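Local atomic coordinates of peptide ABC transporter, peptide-binding protein (Thermus thermophilus, PDB entry 2D5W), a protein that binds oligopeptides, here a pentapeptide, and probably hands them to a membrane ABC transporter for uptake. Residues A[8-13]-A[245-250]; A[13-18]-A[216-221]; A[222-227]-A[249-254]; A[268-273]-A[553-558]. One frame throughout, in Å; residues are numbered along the deposited sequence.

Starting from the N terminus, residues 8-12 form most of the first strand, and Ser13 follows it; the chain from there to 245-250 is closed by contact 1. Contact 2 is nested in that loop: residues 13-18 meet 216-221. Contact 3 follows contact 2 and joins 222-227 to 249-254, so it ends on the same strand, 246-251, as contact 1. Contacts 1 and 3 pair 246-251 with its two neighbours, 7-12 and 223-228, in one mixed sheet; contact 2 fastens the loop after 7-12 to the end of an outermost strand, 213-219. Contact 4 opens after contact 1 has closed. It ties the edge strand 269-270 to strand 544-557, which belongs to a second sheet.

Contact 1. Residues A[8-13]-A[245-250]; sequences LVIGAS and QKVVYR
Ile10 packs its branches on the ring of Tyr249. Its CG2 lies 3.6 Å above the ring plane, shifted toward the rim, in a CH-pi contact. CG1 stands beside the backbone N (chi1 -59°), and the chain ends in CD1, which is 3.6 Å from Tyr249 CE2. The same methyl also reaches Val247, two residues before Tyr249 on the same face, with Ile10 CD1 3.9 Å from Val247 CG1. Ala12 CB sits at the ring edge, near its plane. On the other face of the sheet Val9 CG1 meets the aliphatic part of Arg250, at 3.7 Å from CD. The two side chains cross there.

Parallel backbones set these pairs. Leu8 O accepts from Val248 N at 2.8 Å, and Ile10 O accepts from Arg250 N at 2.8 Å. In return Ile10 N donates to Val248 O and Ala12 N to Arg250 O. Leu8 N donates to Lys246 O with a more bent N-H...O angle of 143°.

Further out, Tyr249 OH is bonded to Glu35 and Arg250 NH2 to Ser266. Helix 31-40 packs on the face of Ile10, Ala12 and Tyr249. Strand 7-12 is held on its other edge by 269-270. Neighbouring parallel strands with a helix packed on one face are characteristic of the alpha/beta fold of periplasmic-type binding proteins, to whose family 5 this protein belongs.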
loop_
_atom_site.group_PDB
_atom_site.type_symbol
_atom_site.label_atom_id
_atom_site.label_comp_id
_atom_site.label_asym_id
_atom_site.label_seq_id
_atom_site.Cartn_x
_atom_site.Cartn_y
_atom_site.Cartn_z
ATOM N N LEU A 8 -18.264 -12.957 11.019
ATOM C CA LEU A 8 -17.664 -11.631 11.110
ATOM C C LEU A 8 -17.886 -10.843 9.820
ATOM O O LEU A 8 -17.365 -11.214 8.765
ATOM C CB LEU A 8 -16.162 -11.763 11.369
ATOM C CG LEU A 8 -15.311 -10.492 11.286
ATOM C CD1 LEU A 8 -15.762 -9.492 12.334
ATOM C CD2 LEU A 8 -13.848 -10.848 11.479
ATOM N N VAL A 9 -18.662 -9.767 9.903
ATOM C CA VAL A 9 -18.931 -8.926 8.742
ATOM C C VAL A 9 -18.085 -7.664 8.867
ATOM O O VAL A 9 -18.197 -6.918 9.846
ATOM C CB VAL A 9 -20.427 -8.541 8.657
ATOM C CG1 VAL A 9 -20.659 -7.583 7.495
ATOM C CG2 VAL A 9 -21.275 -9.792 8.487
ATOM N N ILE A 10 -17.232 -7.442 7.873
ATOM C CA ILE A 10 -16.334 -6.296 7.845
ATOM C C ILE A 10 -16.731 -5.333 6.734
ATOM O O ILE A 10 -16.921 -5.740 5.589
ATOM C CB ILE A 10 -14.877 -6.761 7.621
ATOM C CG1 ILE A 10 -14.467 -7.723 8.740
ATOM C CG2 ILE A 10 -13.945 -5.566 7.565
ATOM C CD1 ILE A 10 -13.143 -8.426 8.503
ATOM N N GLY A 11 -16.857 -4.055 7.078
ATOM C CA GLY A 11 -17.228 -3.056 6.093
ATOM C C GLY A 11 -16.031 -2.325 5.516
ATOM O O GLY A 11 -15.130 -1.909 6.250
ATOM N N ALA A 12 -16.032 -2.158 4.195
ATOM C CA ALA A 12 -14.951 -1.472 3.493
ATOM C C ALA A 12 -15.526 -0.552 2.420
ATOM O O ALA A 12 -16.613 -0.800 1.898
ATOM C CB ALA A 12 -14.011 -2.496 2.856
ATOM N N SER A 13 -14.787 0.503 2.086
ATOM C CA SER A 13 -15.235 1.457 1.075
ATOM C C SER A 13 -14.530 1.298 -0.273
ATOM O O SER A 13 -14.774 2.071 -1.200
ATOM C CB SER A 13 -15.055 2.889 1.581
ATOM O OG SER A 13 -13.696 3.166 1.853
ATOM N N GLN A 245 -16.326 -18.573 12.025
ATOM C CA GLN A 245 -16.258 -19.587 10.980
ATOM C C GLN A 245 -16.489 -19.035 9.584
ATOM O O GLN A 245 -16.244 -19.721 8.589
ATOM C CB GLN A 245 -17.277 -20.691 11.271
ATOM C CG GLN A 245 -17.061 -21.399 12.606
ATOM C CD GLN A 245 -15.694 -22.048 12.708
ATOM O OE1 GLN A 245 -15.304 -22.843 11.850
ATOM N NE2 GLN A 245 -14.957 -21.714 13.761
ATOM N N LYS A 246 -16.973 -17.802 9.520
ATOM C CA LYS A 246 -17.234 -17.135 8.254
ATOM C C LYS A 246 -16.857 -15.672 8.398
ATOM O O LYS A 246 -17.112 -15.062 9.437
ATOM C CB LYS A 246 -18.718 -17.229 7.886
ATOM C CG LYS A 246 -19.197 -18.619 7.514
ATOM C CD LYS A 246 -20.641 -18.581 7.032
ATOM C CE LYS A 246 -21.125 -19.958 6.607
ATOM N NZ LYS A 246 -22.538 -19.921 6.135
ATOM N N VAL A 247 -16.234 -15.125 7.360
ATOM C CA VAL A 247 -15.843 -13.720 7.330
ATOM C C VAL A 247 -16.344 -13.165 6.009
ATOM O O VAL A 247 -16.062 -13.722 4.945
ATOM C CB VAL A 247 -14.312 -13.529 7.382
ATOM C CG1 VAL A 247 -13.971 -12.043 7.274
ATOM C CG2 VAL A 247 -13.750 -14.112 8.671
ATOM N N VAL A 248 -17.098 -12.078 6.076
ATOM C CA VAL A 248 -17.628 -11.459 4.876
ATOM C C VAL A 248 -17.266 -9.986 4.817
ATOM O O VAL A 248 -17.532 -9.233 5.758
ATOM C CB VAL A 248 -19.172 -11.563 4.814
ATOM C CG1 VAL A 248 -19.700 -10.836 3.579
ATOM C CG2 VAL A 248 -19.597 -13.018 4.796
ATOM N N TYR A 249 -16.627 -9.588 3.723
ATOM C CA TYR A 249 -16.297 -8.188 3.502
ATOM C C TYR A 249 -17.429 -7.628 2.651
ATOM O O TYR A 249 -17.772 -8.199 1.614
ATOM C CB TYR A 249 -14.983 -8.049 2.734
ATOM C CG TYR A 249 -13.774 -7.823 3.605
ATOM C CD1 TYR A 249 -13.225 -6.546 3.754
ATOM C CD2 TYR A 249 -13.172 -8.883 4.283
ATOM C CE1 TYR A 249 -12.109 -6.333 4.551
ATOM C CE2 TYR A 249 -12.057 -8.678 5.083
ATOM C CZ TYR A 249 -11.530 -7.406 5.214
ATOM O OH TYR A 249 -10.421 -7.221 6.006
ATOM N N ARG A 250 -18.028 -6.535 3.110
ATOM C CA ARG A 250 -19.100 -5.862 2.387
ATOM C C ARG A 250 -18.518 -4.558 1.868
ATOM O O ARG A 250 -17.911 -3.798 2.622
ATOM C CB ARG A 250 -20.283 -5.571 3.311
ATOM C CG ARG A 250 -21.182 -6.766 3.565
ATOM C CD ARG A 250 -22.362 -6.370 4.434
ATOM N NE ARG A 250 -23.122 -5.265 3.855
ATOM C CZ ARG A 250 -24.073 -4.595 4.499
ATOM N NH1 ARG A 250 -24.713 -3.601 3.897
ATOM N NH2 ARG A 250 -24.378 -4.915 5.749
#

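Contact 2. Residues A[13-18]-A[216-221]; sequences SQEPRV and KRWVPG
Glu15 reaches out to Trp218 and Gly221. From CB its chain runs extended, with CG anti to the backbone N (chi1 -175°), and packs against Phe251. Glu15 CD comes to 3.3 Å from Gly221 N. Glu15 OE1 lies 3.0 Å from Gly221 CA. Glu15 OE2 receives Gly221 N on its syn lone pair at 2.8 Å, nearly straight at 171°. Trp218 NE1 reaches the anti lone pair of Glu15 OE2, also at 2.8 Å, and the oxygen lies close to the indole plane. Carboxylate and indole are turned 50° apart. Two N-H groups on one oxygen would be expected to stabilise the carboxylate charge. The indole edge goes on along the loop: Trp218 CZ2 is 3.2 Å from Pro16 O. Gln14 NE2 hydrogen-bonds the backbone of the bound peptide, so the contact fixes to strand 213-219 a loop that lines the peptide site. Trp218 also packs on helix 199-203 and on Ile224 of strand 223-228, while Pro16 and Val18 rest on helix 31-40.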
loop_
_atom_site.group_PDB
_atom_site.type_symbol
_atom_site.label_atom_id
_atom_site.label_comp_id
_atom_site.label_asym_id
_atom_site.label_seq_id
_atom_site.Cartn_x
_atom_site.Cartn_y
_atom_site.Cartn_z
ATOM N N SER A 13 -14.787 0.503 2.086
ATOM C CA SER A 13 -15.235 1.457 1.075
ATOM C C SER A 13 -14.530 1.298 -0.273
ATOM O O SER A 13 -14.774 2.071 -1.200
ATOM C CB SER A 13 -15.055 2.889 1.581
ATOM O OG SER A 13 -13.696 3.166 1.853
ATOM N N GLN A 14 -13.650 0.304 -0.370
ATOM C CA GLN A 14 -12.927 0.022 -1.605
ATOM C C GLN A 14 -12.901 -1.483 -1.785
ATOM O O GLN A 14 -12.893 -2.229 -0.806
ATOM C CB GLN A 14 -11.506 0.580 -1.533
ATOM C CG GLN A 14 -11.484 2.097 -1.461
ATOM C CD GLN A 14 -10.094 2.676 -1.346
ATOM O OE1 GLN A 14 -9.106 2.049 -1.729
ATOM N NE2 GLN A 14 -10.010 3.891 -0.826
ATOM N N GLU A 15 -12.894 -1.926 -3.036
ATOM C CA GLU A 15 -12.902 -3.349 -3.351
ATOM C C GLU A 15 -11.694 -3.743 -4.197
ATOM O O GLU A 15 -11.286 -3.002 -5.087
ATOM C CB GLU A 15 -14.188 -3.686 -4.110
ATOM C CG GLU A 15 -14.395 -5.162 -4.407
ATOM C CD GLU A 15 -15.761 -5.453 -5.008
ATOM O OE1 GLU A 15 -16.622 -4.544 -5.012
ATOM O OE2 GLU A 15 -15.985 -6.594 -5.468
ATOM N N PRO A 16 -11.098 -4.912 -3.920
ATOM C CA PRO A 16 -9.939 -5.336 -4.714
ATOM C C PRO A 16 -10.326 -5.489 -6.183
ATOM O O PRO A 16 -11.415 -5.969 -6.493
ATOM C CB PRO A 16 -9.570 -6.685 -4.103
ATOM C CG PRO A 16 -10.071 -6.587 -2.696
ATOM C CD PRO A 16 -11.392 -5.881 -2.850
ATOM N N ARG A 17 -9.442 -5.086 -7.089
ATOM C CA ARG A 17 -9.726 -5.237 -8.512
ATOM C C ARG A 17 -9.526 -6.705 -8.902
ATOM O O ARG A 17 -10.253 -7.238 -9.739
ATOM C CB ARG A 17 -8.809 -4.331 -9.333
ATOM C CG ARG A 17 -8.997 -4.439 -10.849
ATOM C CD ARG A 17 -10.458 -4.286 -11.275
ATOM N NE ARG A 17 -10.625 -4.329 -12.729
ATOM C CZ ARG A 17 -10.403 -3.302 -13.543
ATOM N NH1 ARG A 17 -10.579 -3.441 -14.852
ATOM N NH2 ARG A 17 -10.019 -2.131 -13.054
ATOM N N VAL A 18 -8.522 -7.334 -8.294
ATOM C CA VAL A 18 -8.203 -8.748 -8.499
ATOM C C VAL A 18 -7.846 -9.300 -7.123
ATOM O O VAL A 18 -7.610 -8.527 -6.188
ATOM C CB VAL A 18 -7.011 -8.965 -9.477
ATOM C CG1 VAL A 18 -7.405 -8.527 -10.875
ATOM C CG2 VAL A 18 -5.786 -8.209 -8.998
ATOM N N LYS A 216 -15.022 -18.514 -0.345
ATOM C CA LYS A 216 -16.287 -19.205 -0.572
ATOM C C LYS A 216 -16.782 -18.636 -1.905
ATOM O O LYS A 216 -16.959 -19.371 -2.873
ATOM C CB LYS A 216 -17.293 -18.909 0.544
ATOM C CG LYS A 216 -18.670 -19.519 0.314
ATOM C CD LYS A 216 -18.604 -21.032 0.215
ATOM C CE LYS A 216 -19.989 -21.625 0.015
ATOM N NZ LYS A 216 -20.907 -21.247 1.126
ATOM N N ARG A 217 -16.984 -17.321 -1.959
ATOM C CA ARG A 217 -17.419 -16.678 -3.195
ATOM C C ARG A 217 -17.147 -15.181 -3.203
ATOM O O ARG A 217 -17.138 -14.527 -2.156
ATOM C CB ARG A 217 -18.916 -16.909 -3.431
ATOM C CG ARG A 217 -19.818 -16.240 -2.410
ATOM C CD ARG A 217 -21.288 -16.406 -2.776
ATOM N NE ARG A 217 -21.731 -17.794 -2.702
ATOM C CZ ARG A 217 -21.885 -18.476 -1.570
ATOM N NH1 ARG A 217 -22.294 -19.737 -1.606
ATOM N NH2 ARG A 217 -21.638 -17.898 -0.403
ATOM N N TRP A 218 -16.917 -14.650 -4.400
ATOM C CA TRP A 218 -16.699 -13.223 -4.589
ATOM C C TRP A 218 -17.875 -12.732 -5.435
ATOM O O TRP A 218 -18.069 -13.183 -6.564
ATOM C CB TRP A 218 -15.384 -12.971 -5.332
ATOM C CG TRP A 218 -15.006 -11.514 -5.528
ATOM C CD1 TRP A 218 -15.719 -10.404 -5.154
ATOM C CD2 TRP A 218 -13.814 -11.032 -6.150
ATOM N NE1 TRP A 218 -15.035 -9.260 -5.506
ATOM C CE2 TRP A 218 -13.863 -9.617 -6.119
ATOM C CE3 TRP A 218 -12.704 -11.659 -6.734
ATOM C CZ2 TRP A 218 -12.844 -8.821 -6.650
ATOM C CZ3 TRP A 218 -11.691 -10.869 -7.262
ATOM C CH2 TRP A 218 -11.769 -9.462 -7.217
ATOM N N VAL A 219 -18.689 -11.855 -4.858
ATOM C CA VAL A 219 -19.827 -11.257 -5.557
ATOM C C VAL A 219 -19.246 -9.889 -5.901
ATOM O O VAL A 219 -19.337 -8.947 -5.112
ATOM C CB VAL A 219 -21.040 -11.106 -4.619
ATOM C CG1 VAL A 219 -22.239 -10.598 -5.405
ATOM C CG2 VAL A 219 -21.361 -12.442 -3.957
ATOM N N PRO A 220 -18.648 -9.757 -7.096
ATOM C CA PRO A 220 -18.047 -8.473 -7.462
ATOM C C PRO A 220 -18.947 -7.261 -7.385
ATOM O O PRO A 220 -20.055 -7.255 -7.918
ATOM C CB PRO A 220 -17.494 -8.734 -8.859
ATOM C CG PRO A 220 -18.460 -9.703 -9.425
ATOM C CD PRO A 220 -18.755 -10.644 -8.270
ATOM N N GLY A 221 -18.437 -6.231 -6.716
ATOM C CA GLY A 221 -19.181 -5.004 -6.525
ATOM C C GLY A 221 -19.992 -5.044 -5.246
ATOM O O GLY A 221 -20.563 -4.032 -4.840
#

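Contact 3. Residues A[222-227]-A[249-254]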
loop_
_atom_site.group_PDB
_atom_site.type_symbol
_atom_site.label_atom_id
_atom_site.label_comp_id
_atom_site.label_asym_id
_atom_site.label_seq_id
_atom_site.Cartn_x
_atom_site.Cartn_y
_atom_site.Cartn_z
ATOM N N ASN A 222 -20.027 -6.201 -4.589
ATOM C CA ASN A 222 -20.821 -6.348 -3.379
ATOM C C ASN A 222 -20.116 -6.941 -2.164
ATOM O O ASN A 222 -20.134 -6.348 -1.086
ATOM C CB ASN A 222 -22.069 -7.180 -3.700
ATOM C CG ASN A 222 -22.964 -7.387 -2.494
ATOM O OD1 ASN A 222 -22.649 -8.167 -1.597
ATOM N ND2 ASN A 222 -24.090 -6.683 -2.468
ATOM N N SER A 223 -19.478 -8.097 -2.323
ATOM C CA SER A 223 -18.857 -8.734 -1.173
ATOM C C SER A 223 -17.898 -9.859 -1.511
ATOM O O SER A 223 -17.898 -10.389 -2.618
ATOM C CB SER A 223 -19.956 -9.317 -0.284
ATOM O OG SER A 223 -20.718 -10.268 -1.016
ATOM N N ILE A 224 -17.078 -10.210 -0.526
ATOM C CA ILE A 224 -16.152 -11.331 -0.625
ATOM C C ILE A 224 -16.450 -12.163 0.622
ATOM O O ILE A 224 -16.330 -11.680 1.754
ATOM C CB ILE A 224 -14.675 -10.876 -0.648
ATOM C CG1 ILE A 224 -14.336 -10.334 -2.043
ATOM C CG2 ILE A 224 -13.755 -12.043 -0.287
ATOM C CD1 ILE A 224 -12.979 -9.673 -2.148
ATOM N N GLU A 225 -16.877 -13.403 0.407
ATOM C CA GLU A 225 -17.227 -14.296 1.502
ATOM C C GLU A 225 -16.179 -15.383 1.648
ATOM O O GLU A 225 -15.806 -16.032 0.670
ATOM C CB GLU A 225 -18.593 -14.929 1.238
ATOM C CG GLU A 225 -19.672 -13.935 0.834
ATOM C CD GLU A 225 -21.017 -14.598 0.599
ATOM O OE1 GLU A 225 -21.917 -13.934 0.044
ATOM O OE2 GLU A 225 -21.176 -15.778 0.973
ATOM N N MET A 226 -15.726 -15.587 2.878
ATOM C CA MET A 226 -14.704 -16.578 3.184
ATOM C C MET A 226 -15.200 -17.491 4.301
ATOM O O MET A 226 -16.059 -17.108 5.098
ATOM C CB MET A 226 -13.418 -15.863 3.619
ATOM C CG MET A 226 -12.924 -14.835 2.598
ATOM S SD MET A 226 -11.488 -13.868 3.110
ATOM C CE MET A 226 -12.279 -12.579 4.069
ATOM N N GLU A 227 -14.667 -18.706 4.348
ATOM C CA GLU A 227 -15.047 -19.659 5.380
ATOM C C GLU A 227 -13.780 -20.247 5.990
ATOM O O GLU A 227 -12.714 -20.219 5.374
ATOM C CB GLU A 227 -15.927 -20.766 4.793
ATOM C CG GLU A 227 -15.255 -21.599 3.725
ATOM C CD GLU A 227 -16.118 -22.754 3.265
ATOM O OE1 GLU A 227 -16.554 -23.550 4.126
ATOM O OE2 GLU A 227 -16.359 -22.873 2.048
ATOM N N TYR A 249 -16.627 -9.588 3.723
ATOM C CA TYR A 249 -16.297 -8.188 3.502
ATOM C C TYR A 249 -17.429 -7.628 2.651
ATOM O O TYR A 249 -17.772 -8.199 1.614
ATOM C CB TYR A 249 -14.983 -8.049 2.734
ATOM C CG TYR A 249 -13.774 -7.823 3.605
ATOM C CD1 TYR A 249 -13.225 -6.546 3.754
ATOM C CD2 TYR A 249 -13.172 -8.883 4.283
ATOM C CE1 TYR A 249 -12.109 -6.333 4.551
ATOM C CE2 TYR A 249 -12.057 -8.678 5.083
ATOM C CZ TYR A 249 -11.530 -7.406 5.214
ATOM O OH TYR A 249 -10.421 -7.221 6.006
ATOM N N ARG A 250 -18.028 -6.535 3.110
ATOM C CA ARG A 250 -19.100 -5.862 2.387
ATOM C C ARG A 250 -18.518 -4.558 1.868
ATOM O O ARG A 250 -17.911 -3.798 2.622
ATOM C CB ARG A 250 -20.283 -5.571 3.311
ATOM C CG ARG A 250 -21.182 -6.766 3.565
ATOM C CD ARG A 250 -22.362 -6.370 4.434
ATOM N NE ARG A 250 -23.122 -5.265 3.855
ATOM C CZ ARG A 250 -24.073 -4.595 4.499
ATOM N NH1 ARG A 250 -24.713 -3.601 3.897
ATOM N NH2 ARG A 250 -24.378 -4.915 5.749
ATOM N N PHE A 251 -18.706 -4.305 0.576
ATOM C CA PHE A 251 -18.172 -3.111 -0.061
ATOM C C PHE A 251 -19.227 -2.065 -0.361
ATOM O O PHE A 251 -20.212 -2.337 -1.047
ATOM C CB PHE A 251 -17.457 -3.507 -1.353
ATOM C CG PHE A 251 -16.394 -4.541 -1.146
ATOM C CD1 PHE A 251 -15.243 -4.230 -0.432
ATOM C CD2 PHE A 251 -16.565 -5.842 -1.608
ATOM C CE1 PHE A 251 -14.280 -5.196 -0.174
ATOM C CE2 PHE A 251 -15.601 -6.819 -1.353
ATOM C CZ PHE A 251 -14.459 -6.491 -0.635
ATOM N N ILE A 252 -19.009 -0.865 0.169
ATOM C CA ILE A 252 -19.907 0.267 -0.048
ATOM C C ILE A 252 -18.981 1.425 -0.417
ATOM O O ILE A 252 -18.302 1.992 0.440
ATOM C CB ILE A 252 -20.730 0.580 1.223
ATOM C CG1 ILE A 252 -21.561 -0.651 1.611
ATOM C CG2 ILE A 252 -21.651 1.772 0.967
ATOM C CD1 ILE A 252 -22.366 -0.486 2.890
ATOM N N GLN A 253 -18.954 1.761 -1.706
ATOM C CA GLN A 253 -18.061 2.787 -2.243
ATOM C C GLN A 253 -18.204 4.198 -1.695
ATOM O O GLN A 253 -17.202 4.890 -1.488
ATOM C CB GLN A 253 -18.183 2.832 -3.767
ATOM C CG GLN A 253 -17.070 3.620 -4.442
ATOM C CD GLN A 253 -17.293 3.794 -5.929
ATOM O OE1 GLN A 253 -17.895 2.944 -6.585
ATOM N NE2 GLN A 253 -16.790 4.894 -6.473
ATOM N N ASN A 254 -19.435 4.647 -1.495
ATOM C CA ASN A 254 -19.637 5.983 -0.960
ATOM C C ASN A 254 -19.423 5.887 0.544
ATOM O O ASN A 254 -20.137 5.158 1.234
ATOM C CB ASN A 254 -21.043 6.485 -1.281
ATOM C CG ASN A 254 -21.287 7.876 -0.746
ATOM O OD1 ASN A 254 -21.418 8.071 0.461
ATOM N ND2 ASN A 254 -21.328 8.859 -1.639
HETATM O O HOH W 1 -22.203 -4.260 -0.525
#
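Asn222 O is gripped twice. Phe251 N donates to Asn222 O at 3.0 Å, almost straight (175°) but from above the carbonyl plane. A water also donates to Asn222 O and, at 2.8 Å, to Phe251 O, so it bridges Asn222 and Phe251 at the end of the pairing. Ile224 and Tyr249 form a hydrogen-bonded antiparallel pair: Ile224 N donates to Tyr249 O, and Tyr249 N donates to Ile224 O at 2.9 Å. Ser223 faces Arg250 in the adjoining non-hydrogen-bonded pair. Strands 223-228 and 246-251 are antiparallel neighbours in the mixed sheet. On the other edge of 223-228, Asn222 and Ser223 both face Val219 of strand 213-219 in a classic beta bulge. Ser223 OG, held between the backbone N and carbonyl carbon (chi1 60°), donates to the in-plane lone pair of Asn222 OD1.

On the face of Ile224 and Tyr249 the packing is apolar. Ile224 CG1 lies in the plane of the Phe251 ring, at its edge, 3.8 Å from CE2. Met226 bends at its thioether (chi3 -84°) to put CE at the Tyr249 ring edge, 3.8 Å from CD2. Helix 31-40 lies over this face, with Ile36 touching both Tyr249 and Phe251.

Contact 4. Residues A[268-273]-A[553-558]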
loop_
_atom_site.group_PDB
_atom_site.type_symbol
_atom_site.label_atom_id
_atom_site.label_comp_id
_atom_site.label_asym_id
_atom_site.label_seq_id
_atom_site.Cartn_x
_atom_site.Cartn_y
_atom_site.Cartn_z
ATOM N N ASP A 268 -20.041 -5.836 11.781
ATOM C CA ASP A 268 -19.336 -6.118 13.029
ATOM C C ASP A 268 -18.081 -5.300 13.272
ATOM O O ASP A 268 -17.777 -4.949 14.412
ATOM C CB ASP A 268 -18.967 -7.599 13.100
ATOM C CG ASP A 268 -20.176 -8.504 13.028
ATOM O OD1 ASP A 268 -21.116 -8.307 13.823
ATOM O OD2 ASP A 268 -20.187 -9.421 12.181
ATOM N N ALA A 269 -17.343 -5.007 12.206
ATOM C CA ALA A 269 -16.106 -4.249 12.330
ATOM C C ALA A 269 -15.783 -3.573 11.015
ATOM O O ALA A 269 -16.257 -3.991 9.964
ATOM C CB ALA A 269 -14.960 -5.181 12.723
ATOM N N THR A 270 -14.971 -2.525 11.073
ATOM C CA THR A 270 -14.592 -1.836 9.855
ATOM C C THR A 270 -13.150 -2.141 9.470
ATOM O O THR A 270 -12.300 -2.452 10.307
ATOM C CB THR A 270 -14.783 -0.314 9.973
ATOM O OG1 THR A 270 -14.100 0.169 11.134
ATOM C CG2 THR A 270 -16.267 0.028 10.066
ATOM N N SER A 271 -12.908 -2.067 8.169
ATOM C CA SER A 271 -11.612 -2.308 7.555
ATOM C C SER A 271 -10.709 -1.094 7.748
ATOM O O SER A 271 -11.164 -0.029 8.167
ATOM C CB SER A 271 -11.839 -2.550 6.055
ATOM O OG SER A 271 -10.645 -2.491 5.289
ATOM N N SER A 272 -9.425 -1.257 7.442
ATOM C CA SER A 272 -8.496 -0.139 7.510
ATOM C C SER A 272 -8.829 0.779 6.324
ATOM O O SER A 272 -8.372 1.918 6.266
ATOM C CB SER A 272 -7.045 -0.622 7.405
ATOM O OG SER A 272 -6.770 -1.183 6.131
ATOM N N VAL A 273 -9.612 0.265 5.376
ATOM C CA VAL A 273 -10.036 1.046 4.213
ATOM C C VAL A 273 -11.559 1.131 4.281
ATOM O O VAL A 273 -12.282 0.370 3.630
ATOM C CB VAL A 273 -9.601 0.384 2.884
ATOM C CG1 VAL A 273 -9.940 1.298 1.718
ATOM C CG2 VAL A 273 -8.107 0.098 2.911
ATOM N N PRO A 553 -9.752 5.148 11.658
ATOM C CA PRO A 553 -10.778 4.975 12.685
ATOM C C PRO A 553 -11.324 3.554 12.543
ATOM O O PRO A 553 -11.513 3.063 11.428
ATOM C CB PRO A 553 -11.814 6.030 12.317
ATOM C CG PRO A 553 -11.744 6.045 10.822
ATOM C CD PRO A 553 -10.257 5.955 10.531
ATOM N N TYR A 554 -11.541 2.883 13.669
ATOM C CA TYR A 554 -12.093 1.536 13.661
ATOM C C TYR A 554 -13.341 1.492 14.522
ATOM O O TYR A 554 -13.350 2.020 15.636
ATOM C CB TYR A 554 -11.078 0.518 14.188
ATOM C CG TYR A 554 -9.913 0.297 13.259
ATOM C CD1 TYR A 554 -8.679 0.893 13.502
ATOM C CD2 TYR A 554 -10.056 -0.484 12.113
ATOM C CE1 TYR A 554 -7.615 0.718 12.626
ATOM C CE2 TYR A 554 -9.002 -0.663 11.232
ATOM C CZ TYR A 554 -7.788 -0.061 11.494
ATOM O OH TYR A 554 -6.742 -0.236 10.618
ATOM N N VAL A 555 -14.400 0.891 13.991
ATOM C CA VAL A 555 -15.657 0.745 14.719
ATOM C C VAL A 555 -15.788 -0.755 14.914
ATOM O O VAL A 555 -15.841 -1.515 13.944
ATOM C CB VAL A 555 -16.844 1.297 13.910
ATOM C CG1 VAL A 555 -18.126 1.198 14.734
ATOM C CG2 VAL A 555 -16.572 2.747 13.533
ATOM N N VAL A 556 -15.839 -1.178 16.173
ATOM C CA VAL A 556 -15.874 -2.595 16.501
ATOM C C VAL A 556 -17.024 -2.954 17.430
ATOM O O VAL A 556 -17.178 -2.359 18.496
ATOM C CB VAL A 556 -14.534 -2.999 17.163
ATOM C CG1 VAL A 556 -14.500 -4.492 17.432
ATOM C CG2 VAL A 556 -13.370 -2.584 16.270
ATOM N N ARG A 557 -17.824 -3.937 17.034
ATOM C CA ARG A 557 -18.955 -4.349 17.853
ATOM C C ARG A 557 -18.492 -4.904 19.190
ATOM O O ARG A 557 -17.510 -5.645 19.266
ATOM C CB ARG A 557 -19.788 -5.416 17.144
ATOM C CG ARG A 557 -21.132 -5.669 17.828
ATOM C CD ARG A 557 -21.822 -6.921 17.322
ATOM N NE ARG A 557 -22.019 -6.925 15.875
ATOM C CZ ARG A 557 -22.908 -6.180 15.224
ATOM N NH1 ARG A 557 -23.707 -5.349 15.883
ATOM N NH2 ARG A 557 -23.009 -6.277 13.907
ATOM N N LYS A 558 -19.205 -4.545 20.250
ATOM C CA LYS A 558 -18.854 -5.046 21.566
ATOM C C LYS A 558 -18.981 -6.561 21.552
ATOM O O LYS A 558 -19.895 -7.113 20.938
ATOM C CB LYS A 558 -19.758 -4.414 22.628
ATOM C CG LYS A 558 -19.470 -2.927 22.799
ATOM C CD LYS A 558 -20.344 -2.264 23.840
ATOM C CE LYS A 558 -19.950 -0.804 24.011
ATOM N NZ LYS A 558 -18.574 -0.633 24.568
HETATM O O HOH W 2 -13.840 2.680 10.213
HETATM O O HOH W 3 -10.152 2.465 9.104
#
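Residues 268-273 and 553-558 run in nearly opposite directions and share a single backbone bridge, Ala269 with Val556, where Arg557 N donates to Asp268 O at 2.8 Å and Thr270 N bonds only weakly to Val555 O. Asp268 and Arg557 add a salt bridge at one end. Arg557 comes side-on with two nitrogens, and Asp268 OD1 takes both: NE at 2.6 Å on its anti lone pair, and NH2 at 2.8 Å from above the carboxylate plane. Both planar groups are turned 77° apart. Arg557 NH2 also bonds to Gly265 O, and Asp268 OD2 accepts from Val9 N, so the acid ties three pieces of chain together.

Thr270 OG1 takes the crowded position between backbone N and carbonyl carbon (chi1 53°). It accepts from Val555 N at 3.0 Å and shares a water with Pro553 O. Tyr554 offers its ring edge to Thr270 O, 3.5 Å from CD2, while its OH is 3.3 Å from Ser272 CB. Ser271 OG accepts from Val273 N in an ST turn.

Ser271 and Ser272 hydroxyls bond to Glu35 of helix 31-40, and Ser272 O bonds to a basic side chain of the bound peptide. Strand 269-270 lies between strand 7-12 and strand 544-557, whose residues pack on strand 293-308.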